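Side-chain contacts in terminal uridylyltransferase 1 (Trypanosoma brucei, PDB 5HZD), which adds uridines from UTP to the 3' ends of guide RNAs, ribosomal RNA and some mRNAs in mitochondria, and takes part in RNA editing: residues T335-N340 with D467-N472; S297-K302 with P354-L359; Y461-E466 with R477-T482. One frame throughout, in Å; residues are numbered along the deposited sequence. Where two conformers were deposited one is given.

Contact 1. Residues T335-N340 with D467-N472; sequences TSYAIN and DPYEEN
Asp467 OD1 is gripped by three groups, one of which ties it to Tyr337. Glu470 N donates to Asp467 OD1 at 2.8 Å in a fairly straight bond (159°). Tyr469 N donates to the same oxygen at 3.0 Å, from the other face of the carboxylate plane, and closes an Asx turn. The third donor is water 1, 2.7 Å from Asp467 OD1. Tyr337 OH lies 2.8 Å from this water, which bridges the helix 336-349 and the 467-472 loop. The second carboxylate oxygen faces the tyrosine itself. Asp467 OD2 sits in the plane of the Tyr337 ring, at its edge, 3.8 Å from CE2. The carboxylate and ring planes are 60° apart. Tyr337 CG is anti to the backbone N (chi1 -173°), which carries the ring out from the first helical turn to the loop. The hydroxyl end of Tyr337 reaches the CG-CD side of the Pro468 ring: Tyr337 OH is 3.3 Å from Pro468 CG, and Tyr337 CE2 is 3.9 Å from Pro468 CD. Pro468 CB in turn covers one face of the Tyr469 ring near its rim. The hydroxyl of Tyr469 bonds to Pro358 O.

Tyr337 and Ser336 bind UTP, and residues 467-472 lie in the proposed nucleotide recognition motif, so the contact probably joins two parts of the pocket. Three donors on one oxygen probably favour the ionised carboxylate and hold its rotation. The water bridge and Pro468 probably help place the Tyr337 ring, which probably stacks on the uracil, as in related uridylyltransferases.

Contact 2. Residues S297-K302 with P354-L359; sequences STLLRK and PYVDPL
Leu299 CD2 lies against the CB-CG side of the puckered Pro358 ring, 4.0 Å from Pro358 CG. No planar side chain takes part across these segments. Leu299 CG, anti to the backbone N (chi1 178°), points the branch at the loop. While CD2 takes the proline ring, Leu299 CD1 meets Pro358 CA and lies 4.1 Å from Val356 CG1. The leucine and valine side chains run antiparallel, side by side. The same valine methyl also meets the aliphatic part of Lys302: Val356 CG1 is 3.8 Å from Lys302 CD and 4.0 Å from Lys302 CE. The lysine chain is extended to CE and turns at chi4 (64°), which swings NZ off that line.

The loop has its own polar brace. Asp357 OD1 accepts from Leu359 N at 2.9 Å in an Asx turn where the 3-10 segment begins.

The facing surfaces are apolar and share no direct hydrogen bond. Between these segments apolar packing does the work. The bond from Val356 N to the hydroxyl of Tyr303 adds a polar tie to the same helix, 292-304, whose first turns carry UTP-binding residues Gly293 to Ser297.

Contact 3. Residues Y461-E466 with R477-T482; sequences YELCIE and RHIGVT. With SO4 (sulfate ion), chain C.
Glu462 meets the second segment first, with its CB 3.5 Å from Ile479 O. Its chain bends at chi2. Glu462 OE1 approaches Val481 CB only loosely (4.3 Å), and the polar end is held by the bond from OE2 to His19 NE2 of the zinc finger. Leu463 follows with two links. Its backbone N donates to water 2 at 2.9 Å, and the water probably donates to Ile479 O, though it has other acceptors in reach. Its side chain crosses that of Ile479 at a slant, with Leu463 CD1 4.0 Å from Ile479 CG2. Ile479 CG2 is anti to its own backbone N, which sets this branch toward the leucine.

Arg477 and His478 hold a sulfate, probably from the crystallisation liquor. Arg477 NE donates to sulfate O3 at 2.9 Å. Sulfate O4 takes two donors, His478 NE2 at 3.0 Å and Arg477 NH2 at 3.2 Å. Both flat groups meet the ion edge-on. Arg477 CG lies over the centre of one face of the His478 ring.

Gly480 is the N-cap of helix 481-497. Leu463 and Ile479 pack on Ser484 of that helix. Val481 touches helix 19-30 and lies close to zinc ligand Cys8, so the helix start packs on the zinc finger, which proper folding of the catalytic domain requires. Ile465 rests against helix 336-349, while Cys464 and Glu466 share backbone hydrogen bonds with Ile417, just past strand 415-416.

Contacts 1 and 2 adjoin the nucleotide site and touch each other. Leu299 packs on both Pro468 and Tyr469. Helix 292-304 and helix 336-349 thus face neighbouring loops. Contact 2 is largely buried and apolar, with one lysine at its exposed margin. Contact 1 is partly buried and combines packing with a water bridge. Contact 3 lies farthest from the chain centre. Its buried packing is next to the zinc finger, while its exposed His478 helps hold a sulfate. Residues 461-466 run directly into 467-472, so contacts 1 and 3 share one continuous loop. Ile465 also connects contact 3 to contact 1 through Ala338, but contacts 2 and 3 do not touch.

Contact 1. Residues T335-N340 with D467-N472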
loop_
_atom_site.group_PDB
_atom_site.type_symbol
_atom_site.label_atom_id
_atom_site.label_comp_id
_atom_site.label_asym_id
_atom_site.label_seq_id
_atom_site.Cartn_x
_atom_site.Cartn_y
_atom_site.Cartn_z
ATOM N N THR A 335 -1.040 -2.838 -11.204
ATOM C CA THR A 335 -1.131 -2.228 -9.893
ATOM C C THR A 335 0.266 -1.951 -9.344
ATOM O O THR A 335 1.286 -2.447 -9.863
ATOM C CB THR A 335 -1.789 -3.208 -8.921
ATOM O OG1 THR A 335 -1.036 -4.434 -8.902
ATOM C CG2 THR A 335 -3.211 -3.507 -9.335
ATOM N N SER A 336 0.335 -1.212 -8.249
ATOM C CA SER A 336 1.625 -1.001 -7.604
ATOM C C SER A 336 2.229 -2.314 -7.126
ATOM O O SER A 336 3.458 -2.514 -7.187
ATOM C CB SER A 336 1.496 -0.017 -6.443
ATOM O OG SER A 336 1.165 1.275 -6.965
ATOM N N TYR A 337 1.394 -3.235 -6.671
ATOM C CA TYR A 337 1.883 -4.542 -6.264
ATOM C C TYR A 337 2.556 -5.243 -7.446
ATOM O O TYR A 337 3.637 -5.813 -7.273
ATOM C CB TYR A 337 0.705 -5.387 -5.754
ATOM C CG TYR A 337 1.035 -6.732 -5.129
ATOM C CD1 TYR A 337 2.010 -6.861 -4.156
ATOM C CD2 TYR A 337 0.276 -7.858 -5.442
ATOM C CE1 TYR A 337 2.268 -8.105 -3.543
ATOM C CE2 TYR A 337 0.516 -9.102 -4.828
ATOM C CZ TYR A 337 1.512 -9.213 -3.886
ATOM O OH TYR A 337 1.744 -10.450 -3.285
ATOM N N ALA A 338 1.943 -5.195 -8.623
ATOM C CA ALA A 338 2.534 -5.845 -9.808
ATOM C C ALA A 338 3.921 -5.264 -10.132
ATOM O O ALA A 338 4.861 -6.006 -10.517
ATOM C CB ALA A 338 1.622 -5.702 -10.999
ATOM N N ILE A 339 4.058 -3.944 -10.004
ATOM C CA ILE A 339 5.350 -3.302 -10.283
ATOM C C ILE A 339 6.392 -3.775 -9.266
ATOM O O ILE A 339 7.527 -4.060 -9.634
ATOM C CB ILE A 339 5.247 -1.762 -10.278
ATOM C CG1 ILE A 339 4.211 -1.272 -11.308
ATOM C CG2 ILE A 339 6.624 -1.108 -10.634
ATOM C CD1 ILE A 339 4.447 -1.770 -12.746
ATOM N N ASN A 340 6.020 -3.881 -7.984
ATOM C CA ASN A 340 6.974 -4.399 -7.000
ATOM C C ASN A 340 7.384 -5.837 -7.329
ATOM O O ASN A 340 8.553 -6.222 -7.154
ATOM C CB ASN A 340 6.380 -4.349 -5.588
ATOM C CG ASN A 340 6.560 -3.014 -4.923
ATOM O OD1 ASN A 340 7.601 -2.383 -5.048
ATOM N ND2 ASN A 340 5.537 -2.573 -4.198
ATOM N N ASP A 467 0.294 -13.736 -9.548
ATOM C CA ASP A 467 0.042 -13.282 -8.177
ATOM C C ASP A 467 0.565 -14.336 -7.190
ATOM O O ASP A 467 0.287 -15.539 -7.329
ATOM C CB ASP A 467 -1.459 -13.081 -7.951
ATOM C CG ASP A 467 -1.757 -12.477 -6.609
ATOM O OD1 ASP A 467 -1.704 -13.205 -5.608
ATOM O OD2 ASP A 467 -2.067 -11.285 -6.552
ATOM N N PRO A 468 1.359 -13.903 -6.192
ATOM C CA PRO A 468 1.979 -14.870 -5.286
ATOM C C PRO A 468 1.001 -15.773 -4.528
ATOM O O PRO A 468 1.307 -16.951 -4.338
ATOM C CB PRO A 468 2.726 -13.965 -4.301
ATOM C CG PRO A 468 3.145 -12.812 -5.145
ATOM C CD PRO A 468 1.940 -12.560 -6.043
ATOM N N TYR A 469 -0.154 -15.244 -4.125
ATOM C CA TYR A 469 -1.059 -16.038 -3.263
ATOM C C TYR A 469 -2.401 -16.407 -3.884
ATOM O O TYR A 469 -3.106 -17.290 -3.377
ATOM C CB TYR A 469 -1.263 -15.345 -1.909
ATOM C CG TYR A 469 0.028 -15.201 -1.126
ATOM C CD1 TYR A 469 0.723 -16.327 -0.658
ATOM C CD2 TYR A 469 0.556 -13.943 -0.873
ATOM C CE1 TYR A 469 1.913 -16.199 0.041
ATOM C CE2 TYR A 469 1.741 -13.801 -0.173
ATOM C CZ TYR A 469 2.407 -14.921 0.266
ATOM O OH TYR A 469 3.565 -14.776 0.968
ATOM N N GLU A 470 -2.759 -15.767 -4.984
ATOM C CA GLU A 470 -3.949 -16.202 -5.716
ATOM C C GLU A 470 -3.573 -17.017 -6.961
ATOM O O GLU A 470 -3.116 -16.455 -7.968
ATOM C CB GLU A 470 -4.802 -14.999 -6.079
ATOM C CG GLU A 470 -6.117 -15.376 -6.749
ATOM C CD GLU A 470 -7.190 -14.308 -6.591
ATOM O OE1 GLU A 470 -8.113 -14.261 -7.440
ATOM O OE2 GLU A 470 -7.117 -13.529 -5.610
ATOM N N GLU A 471 -3.797 -18.326 -6.940
ATOM C CA GLU A 471 -3.483 -19.100 -8.140
ATOM C C GLU A 471 -4.401 -18.743 -9.311
ATOM O O GLU A 471 -5.557 -18.330 -9.146
ATOM C CB GLU A 471 -3.467 -20.608 -7.897
ATOM C CG GLU A 471 -2.610 -21.366 -8.917
ATOM C CD GLU A 471 -2.751 -22.880 -8.788
ATOM O OE1 GLU A 471 -2.367 -23.609 -9.735
ATOM O OE2 GLU A 471 -3.247 -23.343 -7.734
ATOM N N ASN A 472 -3.814 -18.847 -10.491
ATOM C CA ASN A 472 -4.470 -18.564 -11.738
ATOM C C ASN A 472 -4.946 -17.147 -11.913
ATOM O O ASN A 472 -5.880 -16.917 -12.669
ATOM C CB ASN A 472 -5.615 -19.547 -12.006
ATOM C CG ASN A 472 -5.888 -19.691 -13.488
ATOM O OD1 ASN A 472 -4.969 -19.546 -14.304
ATOM N ND2 ASN A 472 -7.140 -19.940 -13.851
HETATM O O HOH W 1 -0.406 -12.155 -3.494
#

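Contact 2. Residues S297-K302 with P354-L359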
loop_
_atom_site.group_PDB
_atom_site.type_symbol
_atom_site.label_atom_id
_atom_site.label_comp_id
_atom_site.label_asym_id
_atom_site.label_seq_id
_atom_site.Cartn_x
_atom_site.Cartn_y
_atom_site.Cartn_z
ATOM N N SER A 297 1.982 -7.696 2.152
ATOM C CA SER A 297 2.938 -6.668 2.591
ATOM C C SER A 297 4.135 -7.302 3.299
ATOM O O SER A 297 5.273 -6.842 3.157
ATOM C CB SER A 297 2.253 -5.653 3.526
ATOM O OG SER A 297 1.227 -4.943 2.844
ATOM N N THR A 298 3.904 -8.379 4.040
ATOM C CA THR A 298 4.955 -9.036 4.784
ATOM C C THR A 298 5.914 -9.738 3.812
ATOM O O THR A 298 7.134 -9.705 4.013
ATOM C CB THR A 298 4.338 -10.019 5.789
ATOM O OG1 THR A 298 3.466 -9.287 6.666
ATOM C CG2 THR A 298 5.413 -10.701 6.595
ATOM N N LEU A 299 5.388 -10.302 2.724
ATOM C CA LEU A 299 6.275 -10.881 1.697
ATOM C C LEU A 299 7.161 -9.795 1.064
ATOM O O LEU A 299 8.388 -9.996 0.913
ATOM C CB LEU A 299 5.433 -11.532 0.594
ATOM C CG LEU A 299 6.254 -12.132 -0.565
ATOM C CD1 LEU A 299 7.239 -13.175 -0.070
ATOM C CD2 LEU A 299 5.275 -12.708 -1.608
ATOM N N LEU A 300 6.542 -8.659 0.720
ATOM C CA LEU A 300 7.300 -7.546 0.145
ATOM C C LEU A 300 8.374 -7.110 1.109
ATOM O O LEU A 300 9.507 -6.898 0.690
ATOM C CB LEU A 300 6.412 -6.343 -0.226
ATOM C CG LEU A 300 5.380 -6.592 -1.343
ATOM C CD1 LEU A 300 4.618 -5.347 -1.611
ATOM C CD2 LEU A 300 6.075 -7.023 -2.636
ATOM N N ARG A 301 8.040 -6.977 2.398
ATOM C CA ARG A 301 9.026 -6.481 3.364
ATOM C C ARG A 301 10.260 -7.367 3.434
ATOM O O ARG A 301 11.411 -6.867 3.442
ATOM C CB ARG A 301 8.381 -6.353 4.745
ATOM C CG ARG A 301 9.256 -5.643 5.733
ATOM C CD ARG A 301 8.612 -5.653 7.107
ATOM N NE ARG A 301 9.592 -5.182 8.080
ATOM C CZ ARG A 301 10.486 -5.956 8.714
ATOM N NH1 ARG A 301 10.517 -7.279 8.532
ATOM N NH2 ARG A 301 11.357 -5.401 9.546
ATOM N N LYS A 302 10.061 -8.680 3.449
ATOM C CA LYS A 302 11.180 -9.605 3.538
ATOM C C LYS A 302 12.112 -9.454 2.333
ATOM O O LYS A 302 13.337 -9.340 2.489
ATOM C CB LYS A 302 10.631 -11.022 3.650
ATOM C CG LYS A 302 11.674 -12.049 3.967
ATOM C CD LYS A 302 11.008 -13.378 4.333
ATOM C CE LYS A 302 12.036 -14.454 4.644
ATOM N NZ LYS A 302 12.884 -14.153 5.845
ATOM N N PRO A 354 18.227 -12.913 -2.181
ATOM C CA PRO A 354 17.902 -14.341 -2.118
ATOM C C PRO A 354 16.438 -14.600 -2.465
ATOM O O PRO A 354 15.549 -13.780 -2.241
ATOM C CB PRO A 354 18.153 -14.695 -0.640
ATOM C CG PRO A 354 19.129 -13.674 -0.161
ATOM C CD PRO A 354 18.684 -12.403 -0.874
ATOM N N TYR A 355 16.176 -15.778 -3.026
ATOM C CA TYR A 355 14.790 -16.179 -3.259
ATOM C C TYR A 355 14.023 -16.396 -1.949
ATOM O O TYR A 355 14.572 -16.946 -0.981
ATOM C CB TYR A 355 14.774 -17.469 -4.114
ATOM C CG TYR A 355 13.378 -17.991 -4.316
ATOM C CD1 TYR A 355 12.510 -17.348 -5.199
ATOM C CD2 TYR A 355 12.915 -19.108 -3.611
ATOM C CE1 TYR A 355 11.207 -17.789 -5.356
ATOM C CE2 TYR A 355 11.596 -19.564 -3.781
ATOM C CZ TYR A 355 10.769 -18.889 -4.654
ATOM O OH TYR A 355 9.486 -19.349 -4.806
ATOM N N VAL A 356 12.765 -15.958 -1.912
ATOM C CA VAL A 356 11.866 -16.272 -0.798
ATOM C C VAL A 356 10.593 -16.905 -1.359
ATOM O O VAL A 356 9.906 -16.294 -2.198
ATOM C CB VAL A 356 11.438 -15.001 -0.046
ATOM C CG1 VAL A 356 10.474 -15.359 1.103
ATOM C CG2 VAL A 356 12.636 -14.245 0.487
ATOM N N ASP A 357 10.271 -18.120 -0.920
ATOM C CA ASP A 357 9.012 -18.728 -1.351
ATOM C C ASP A 357 7.848 -18.006 -0.672
ATOM O O ASP A 357 7.856 -17.848 0.560
ATOM C CB ASP A 357 9.003 -20.208 -0.985
ATOM C CG ASP A 357 7.883 -20.974 -1.673
ATOM O OD1 ASP A 357 6.757 -20.453 -1.780
ATOM O OD2 ASP A 357 8.131 -22.115 -2.130
ATOM N N PRO A 358 6.853 -17.536 -1.446
ATOM C CA PRO A 358 5.709 -16.910 -0.768
ATOM C C PRO A 358 5.121 -17.783 0.359
ATOM O O PRO A 358 4.651 -17.231 1.357
ATOM C CB PRO A 358 4.724 -16.676 -1.914
ATOM C CG PRO A 358 5.674 -16.365 -3.100
ATOM C CD PRO A 358 6.732 -17.430 -2.917
ATOM N N LEU A 359 5.214 -19.094 0.244
ATOM C CA LEU A 359 4.698 -20.004 1.290
ATOM C C LEU A 359 5.416 -19.917 2.640
ATOM O O LEU A 359 4.904 -20.412 3.654
ATOM C CB LEU A 359 4.685 -21.451 0.786
ATOM C CG LEU A 359 3.747 -21.670 -0.414
ATOM C CD1 LEU A 359 3.634 -23.139 -0.749
ATOM C CD2 LEU A 359 2.371 -21.060 -0.178
#

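Contact 3. Residues Y461-E466 with R477-T482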
loop_
_atom_site.group_PDB
_atom_site.type_symbol
_atom_site.label_atom_id
_atom_site.label_comp_id
_atom_site.label_asym_id
_atom_site.label_seq_id
_atom_site.Cartn_x
_atom_site.Cartn_y
_atom_site.Cartn_z
ATOM N N TYR A 461 -3.019 -12.878 -21.740
ATOM C CA TYR A 461 -1.767 -13.474 -21.279
ATOM C C TYR A 461 -0.624 -12.965 -22.142
ATOM O O TYR A 461 0.316 -13.698 -22.462
ATOM C CB TYR A 461 -1.835 -15.007 -21.364
ATOM C CG TYR A 461 -2.870 -15.641 -20.452
ATOM C CD1 TYR A 461 -2.898 -15.352 -19.099
ATOM C CD2 TYR A 461 -3.805 -16.546 -20.950
ATOM C CE1 TYR A 461 -3.832 -15.932 -18.254
ATOM C CE2 TYR A 461 -4.756 -17.129 -20.112
ATOM C CZ TYR A 461 -4.747 -16.829 -18.763
ATOM O OH TYR A 461 -5.685 -17.402 -17.924
ATOM N N GLU A 462 -0.709 -11.695 -22.537
ATOM C CA GLU A 462 0.354 -11.057 -23.290
ATOM C C GLU A 462 1.531 -10.742 -22.396
ATOM O O GLU A 462 2.678 -11.136 -22.685
ATOM C CB GLU A 462 -0.172 -9.753 -23.885
ATOM C CG GLU A 462 0.697 -9.172 -24.962
ATOM C CD GLU A 462 0.750 -9.987 -26.254
ATOM O OE1 GLU A 462 -0.273 -10.574 -26.713
ATOM O OE2 GLU A 462 1.855 -10.026 -26.829
ATOM N N LEU A 463 1.254 -9.999 -21.332
ATOM C CA LEU A 463 2.255 -9.746 -20.305
ATOM C C LEU A 463 1.803 -10.468 -19.058
ATOM O O LEU A 463 0.700 -10.192 -18.548
ATOM C CB LEU A 463 2.338 -8.250 -20.001
ATOM C CG LEU A 463 2.540 -7.294 -21.173
ATOM C CD1 LEU A 463 2.802 -5.894 -20.612
ATOM C CD2 LEU A 463 3.710 -7.756 -22.029
ATOM N N CYS A 464 2.614 -11.395 -18.556
ATOM C CA CYS A 464 2.161 -12.235 -17.452
ATOM C C CYS A 464 2.950 -12.037 -16.175
ATOM O O CYS A 464 4.185 -12.158 -16.175
ATOM C CB CYS A 464 2.257 -13.710 -17.850
ATOM S SG CYS A 464 1.108 -14.132 -19.176
ATOM N N ILE A 465 2.237 -11.763 -15.080
ATOM C CA ILE A 465 2.842 -11.651 -13.755
ATOM C C ILE A 465 1.950 -12.497 -12.847
ATOM O O ILE A 465 0.736 -12.242 -12.743
ATOM C CB ILE A 465 2.832 -10.195 -13.265
ATOM C CG1 ILE A 465 3.660 -9.322 -14.208
ATOM C CG2 ILE A 465 3.405 -10.129 -11.866
ATOM C CD1 ILE A 465 3.675 -7.841 -13.761
ATOM N N GLU A 466 2.527 -13.527 -12.244
ATOM C CA GLU A 466 1.754 -14.431 -11.395
ATOM C C GLU A 466 1.547 -13.798 -10.015
ATOM O O GLU A 466 2.511 -13.352 -9.365
ATOM C CB GLU A 466 2.482 -15.781 -11.282
ATOM C CG GLU A 466 1.741 -16.818 -10.389
ATOM C CD GLU A 466 2.300 -18.241 -10.422
ATOM O OE1 GLU A 466 3.480 -18.486 -10.779
ATOM O OE2 GLU A 466 1.526 -19.168 -10.082
ATOM N N ARG A 477 -3.844 -9.395 -16.671
ATOM C CA ARG A 477 -4.994 -9.954 -17.360
ATOM C C ARG A 477 -5.815 -9.000 -18.207
ATOM O O ARG A 477 -6.582 -9.448 -19.063
ATOM C CB ARG A 477 -5.922 -10.667 -16.366
ATOM C CG ARG A 477 -6.548 -9.725 -15.344
ATOM C CD ARG A 477 -7.187 -10.482 -14.179
ATOM N NE ARG A 477 -7.669 -9.534 -13.152
ATOM C CZ ARG A 477 -6.888 -8.919 -12.267
ATOM N NH1 ARG A 477 -5.565 -9.119 -12.267
ATOM N NH2 ARG A 477 -7.426 -8.090 -11.375
ATOM N N HIS A 478 -5.690 -7.696 -17.981
ATOM C CA HIS A 478 -6.439 -6.760 -18.825
ATOM C C HIS A 478 -5.582 -6.119 -19.904
ATOM O O HIS A 478 -6.070 -5.250 -20.640
ATOM C CB HIS A 478 -7.093 -5.636 -17.998
ATOM C CG HIS A 478 -7.946 -6.125 -16.866
ATOM N ND1 HIS A 478 -9.094 -6.864 -17.057
ATOM C CD2 HIS A 478 -7.812 -5.969 -15.528
ATOM C CE1 HIS A 478 -9.626 -7.152 -15.880
ATOM N NE2 HIS A 478 -8.870 -6.618 -14.939
ATOM N N ILE A 479 -4.325 -6.557 -20.020
ATOM C CA ILE A 479 -3.405 -5.965 -20.976
ATOM C C ILE A 479 -3.350 -6.736 -22.281
ATOM O O ILE A 479 -2.644 -7.748 -22.390
ATOM C CB ILE A 479 -1.992 -5.808 -20.360
ATOM C CG1 ILE A 479 -2.098 -4.986 -19.074
ATOM C CG2 ILE A 479 -1.043 -5.177 -21.390
ATOM C CD1 ILE A 479 -0.773 -4.827 -18.324
ATOM N N GLY A 480 -4.112 -6.277 -23.271
ATOM C CA GLY A 480 -4.062 -6.856 -24.598
ATOM C C GLY A 480 -2.885 -6.324 -25.406
ATOM O O GLY A 480 -2.061 -5.579 -24.880
ATOM N N VAL A 481 -2.806 -6.676 -26.678
ATOM C CA VAL A 481 -1.585 -6.414 -27.444
ATOM C C VAL A 481 -1.222 -4.927 -27.570
ATOM O O VAL A 481 -0.057 -4.565 -27.335
ATOM C CB VAL A 481 -1.587 -7.110 -28.820
ATOM C CG1 VAL A 481 -2.674 -6.570 -29.750
ATOM C CG2 VAL A 481 -0.185 -7.010 -29.467
ATOM N N THR A 482 -2.171 -4.070 -27.932
ATOM C CA THR A 482 -1.823 -2.650 -28.050
ATOM C C THR A 482 -1.468 -2.074 -26.690
ATOM O O THR A 482 -0.495 -1.314 -26.570
ATOM C CB THR A 482 -2.912 -1.799 -28.786
ATOM O OG1 THR A 482 -4.143 -1.842 -28.052
ATOM C CG2 THR A 482 -3.116 -2.338 -30.155
HETATM S S SO4 C . -11.144 -8.411 -12.399
HETATM O O1 SO4 C . -11.223 -8.969 -11.053
HETATM O O2 SO4 C . -12.493 -8.102 -12.884
HETATM O O3 SO4 C . -10.525 -9.392 -13.291
HETATM O O4 SO4 C . -10.339 -7.188 -12.357
HETATM O O HOH W 2 -1.510 -9.503 -20.797
#